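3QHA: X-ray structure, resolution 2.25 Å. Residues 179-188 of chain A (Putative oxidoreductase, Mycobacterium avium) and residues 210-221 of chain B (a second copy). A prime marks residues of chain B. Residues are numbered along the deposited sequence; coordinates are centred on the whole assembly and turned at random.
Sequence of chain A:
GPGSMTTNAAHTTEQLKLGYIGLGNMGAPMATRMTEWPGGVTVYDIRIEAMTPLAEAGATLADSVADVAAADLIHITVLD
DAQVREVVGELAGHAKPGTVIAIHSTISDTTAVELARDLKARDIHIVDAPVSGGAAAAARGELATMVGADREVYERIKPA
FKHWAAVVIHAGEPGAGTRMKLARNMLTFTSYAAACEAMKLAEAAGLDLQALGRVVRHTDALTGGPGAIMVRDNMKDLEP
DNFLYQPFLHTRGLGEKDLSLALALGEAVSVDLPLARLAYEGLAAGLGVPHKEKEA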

# COMPACT_ATOMS: atom_id res chain seq x y z
N ARG A 179 7.06 15.66 11.80
CA ARG A 179 7.16 16.00 10.38
C ARG A 179 7.27 14.74 9.51
O ARG A 179 6.66 14.68 8.44
CB ARG A 179 8.32 16.96 10.12
CG ARG A 179 8.09 18.37 10.68
CD ARG A 179 9.10 19.38 10.16
NE ARG A 179 10.43 19.19 10.74
CZ ARG A 179 10.86 19.73 11.88
NH1 ARG A 179 10.08 20.52 12.62
NH2 ARG A 179 12.10 19.48 12.30
N MET A 180 8.03 13.74 9.96
CA MET A 180 8.12 12.48 9.21
C MET A 180 6.78 11.75 9.23
O MET A 180 6.37 11.19 8.21
CB MET A 180 9.23 11.57 9.74
CG MET A 180 9.53 10.41 8.78
SD MET A 180 10.93 9.37 9.21
CE MET A 180 12.30 10.40 8.68
N LYS A 181 6.10 11.76 10.37
CA LYS A 181 4.76 11.19 10.46
C LYS A 181 3.78 11.86 9.50
O LYS A 181 2.92 11.19 8.92
CB LYS A 181 4.22 11.29 11.90
CG LYS A 181 2.91 10.54 12.14
CD LYS A 181 1.98 11.28 13.10
CE LYS A 181 1.00 12.19 12.37
NZ LYS A 181 -0.15 12.59 13.25
N LEU A 182 3.90 13.18 9.33
CA LEU A 182 2.98 13.92 8.45
C LEU A 182 3.20 13.57 6.98
O LEU A 182 2.24 13.49 6.21
CB LEU A 182 3.09 15.43 8.66
CG LEU A 182 2.59 15.94 10.02
CD1 LEU A 182 2.84 17.44 10.15
CD2 LEU A 182 1.12 15.61 10.24
N ALA A 183 4.45 13.37 6.59
CA ALA A 183 4.76 12.89 5.25
C ALA A 183 4.21 11.47 5.07
O ALA A 183 3.55 11.18 4.07
CB ALA A 183 6.26 12.92 5.00
N ARG A 184 4.47 10.60 6.04
CA ARG A 184 4.04 9.21 5.94
C ARG A 184 2.51 9.12 5.83
O ARG A 184 1.99 8.43 4.96
CB ARG A 184 4.54 8.39 7.13
CG ARG A 184 4.39 6.88 6.95
CD ARG A 184 3.01 6.37 7.34
NE ARG A 184 2.81 4.99 6.90
CZ ARG A 184 2.50 4.61 5.66
NH1 ARG A 184 2.34 5.51 4.69
NH2 ARG A 184 2.35 3.32 5.39
N ASN A 185 1.81 9.81 6.72
CA ASN A 185 0.36 9.73 6.77
C ASN A 185 -0.35 10.48 5.64
O ASN A 185 -1.49 10.16 5.31
CB ASN A 185 -0.16 10.17 8.13
CG ASN A 185 0.19 9.18 9.23
OD1 ASN A 185 0.93 8.22 9.02
ND2 ASN A 185 -0.36 9.41 10.42
N MET A 186 0.31 11.47 5.05
CA MET A 186 -0.24 12.13 3.86
C MET A 186 -0.34 11.10 2.73
O MET A 186 -1.32 11.09 1.99
CB MET A 186 0.64 13.30 3.43
CG MET A 186 0.17 14.01 2.16
SD MET A 186 1.20 15.42 1.73
CE MET A 186 2.69 14.59 1.19
N LEU A 187 0.68 10.25 2.61
CA LEU A 187 0.64 9.13 1.68
C LEU A 187 -0.51 8.18 2.01
O LEU A 187 -1.31 7.84 1.14
CB LEU A 187 1.97 8.37 1.66
CG LEU A 187 2.00 7.09 0.82
CD1 LEU A 187 1.55 7.36 -0.61
CD2 LEU A 187 3.39 6.45 0.84
N THR A 188 -0.60 7.76 3.28
CA THR A 188 -1.67 6.85 3.71
C THR A 188 -3.04 7.35 3.28
O THR A 188 -3.78 6.64 2.60
CB THR A 188 -1.70 6.66 5.24
OG1 THR A 188 -0.45 6.12 5.69
CG2 THR A 188 -2.83 5.72 5.64
N GLN B 210 15.41 7.50 2.87
CA GLN B 210 15.64 6.07 3.11
C GLN B 210 14.79 5.58 4.28
O GLN B 210 14.11 4.56 4.19
CB GLN B 210 17.12 5.77 3.38
CG GLN B 210 18.05 6.02 2.20
CD GLN B 210 19.52 5.86 2.57
OE1 GLN B 210 19.92 4.86 3.16
NE2 GLN B 210 20.32 6.85 2.20
N ALA B 211 14.82 6.34 5.38
CA ALA B 211 14.07 6.01 6.59
C ALA B 211 12.56 6.08 6.35
O ALA B 211 11.82 5.21 6.82
CB ALA B 211 14.47 6.94 7.74
N LEU B 212 12.11 7.11 5.63
CA LEU B 212 10.69 7.27 5.31
C LEU B 212 10.16 6.06 4.55
O LEU B 212 9.08 5.56 4.85
CB LEU B 212 10.45 8.54 4.49
CG LEU B 212 9.01 8.75 3.98
CD1 LEU B 212 8.02 8.80 5.14
CD2 LEU B 212 8.90 9.99 3.11
N GLY B 213 10.94 5.59 3.58
CA GLY B 213 10.58 4.41 2.81
C GLY B 213 10.50 3.16 3.67
O GLY B 213 9.56 2.38 3.54
N ARG B 214 11.48 2.98 4.56
CA ARG B 214 11.47 1.83 5.46
C ARG B 214 10.21 1.82 6.34
O ARG B 214 9.59 0.78 6.52
CB ARG B 214 12.75 1.75 6.31
CG ARG B 214 13.94 1.14 5.56
CD ARG B 214 15.15 0.83 6.45
NE ARG B 214 15.50 1.92 7.38
CZ ARG B 214 16.32 2.93 7.11
NH1 ARG B 214 16.91 3.05 5.92
NH2 ARG B 214 16.56 3.85 8.04
N VAL B 215 9.82 2.99 6.85
CA VAL B 215 8.61 3.09 7.67
C VAL B 215 7.36 2.76 6.86
O VAL B 215 6.51 2.00 7.32
CB VAL B 215 8.45 4.49 8.30
CG1 VAL B 215 7.11 4.63 9.02
CG2 VAL B 215 9.60 4.77 9.27
N VAL B 216 7.27 3.31 5.65
CA VAL B 216 6.13 3.07 4.77
C VAL B 216 5.94 1.58 4.50
O VAL B 216 4.86 1.04 4.72
CB VAL B 216 6.27 3.82 3.43
CG1 VAL B 216 5.20 3.38 2.43
CG2 VAL B 216 6.21 5.33 3.65
N ARG B 217 7.00 0.92 4.04
CA ARG B 217 6.94 -0.49 3.69
C ARG B 217 6.65 -1.37 4.91
O ARG B 217 5.87 -2.32 4.82
CB ARG B 217 8.22 -0.93 2.99
CG ARG B 217 8.42 -0.29 1.63
CD ARG B 217 9.63 -0.86 0.91
NE ARG B 217 10.89 -0.38 1.47
CZ ARG B 217 11.48 0.78 1.18
NH1 ARG B 217 10.92 1.64 0.32
NH2 ARG B 217 12.63 1.10 1.76
N HIS B 218 7.27 -1.05 6.04
CA HIS B 218 7.05 -1.84 7.25
C HIS B 218 5.60 -1.75 7.71
O HIS B 218 4.98 -2.77 8.01
CB HIS B 218 7.96 -1.39 8.39
CG HIS B 218 7.69 -2.10 9.67
ND1 HIS B 218 8.10 -3.39 9.91
CD2 HIS B 218 7.01 -1.72 10.78
CE1 HIS B 218 7.71 -3.77 11.11
NE2 HIS B 218 7.04 -2.77 11.66
N THR B 219 5.08 -0.53 7.77
CA THR B 219 3.74 -0.31 8.31
C THR B 219 2.65 -0.81 7.36
O THR B 219 1.60 -1.28 7.81
CB THR B 219 3.52 1.18 8.67
OG1 THR B 219 3.85 2.01 7.54
CG2 THR B 219 4.42 1.55 9.84
N ASP B 220 2.90 -0.73 6.05
CA ASP B 220 1.97 -1.28 5.06
C ASP B 220 1.91 -2.81 5.09
O ASP B 220 0.87 -3.39 4.77
CB ASP B 220 2.27 -0.76 3.65
CG ASP B 220 1.68 0.62 3.40
OD1 ASP B 220 0.79 1.04 4.16
OD2 ASP B 220 2.11 1.30 2.44
N ALA B 221 3.01 -3.47 5.48
CA ALA B 221 2.97 -4.91 5.73
C ALA B 221 2.01 -5.22 6.87
O ALA B 221 1.26 -6.19 6.83
CB ALA B 221 4.37 -5.44 6.04
O HOH W 1 1.22 3.88 2.35

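A long polar side chain can act as the main knob of a helix-helix contact, provided that its stem meets apolar surface and its charged tip finds partners at the far end of the hollow. The pairing of these two helices from two copies of a putative oxidoreductase illustrates the principle. The helix axes cross at -48° and come no nearer than 10.4 Å, a separation that leaves room for sizeable side chains between the backbones. The closest pair of CA atoms, 6.6 Å apart, belongs to Arg184 and Val216′.

Arg184 is the bump, and Val215′, Val216′, Thr219′ and Asp220′ form the hollow that receives it. Its CA-to-CB bond points sideways, yet the chain, with chi1 in the t well and chi2 in the m well, brings its end nearer to the other helix. The stem packs as a hydrocarbon would: CB lies 4.0 Å from Leu212′ CD1, and CG lies 4.1 Å from Val215′ CG1. Further out, Val216′ CA covers one face of the guanidinium, while Thr219′ OG1 and Asp220′ OD1 lie at its edge, near its plane, where the N-H groups can reach them.

The polar bonds follow from that placement. Arg184 NH2 donates to Thr219′ OG1 at 2.9 Å, and Arg184 NE adds a weak hydrogen bond to the same Thr219′ OG1 at 3.2 Å. The threonine hydroxyl in turn gives its own proton back to its helix, Thr219′ OG1 to Val215′ O at 2.7 Å, which leaves the oxygen free to accept from the arginine. A salt bridge joins Arg184 NH2 to Asp220′ OD1 at 3.0 Å. Water 1 extends this link, accepting from Arg184 NH1 at 3.1 Å and donating to Asp220′ OD2 at 2.7 Å, so both carboxylate oxygens are tied to the guanidinium, one directly and one through the water.

Apolar contacts complete the fit. Towards the start of both stretches, Leu212′ turns its end to the other helix and meets Met180 and Ala183: its CD1 is 4.3 Å from Met180 CG, and its CD2 is 4.4 Å from Ala183 CB. The extended Met180 chain also reaches Ala211′, with Met180 CE 4.2 Å from Ala211′ CB. One turn beyond Ala183, Leu187 CD2 touches Val216′ CG1 at 3.9 Å. Together the two stretches bury 411 Å², and Arg184 has the largest covered area of any single residue.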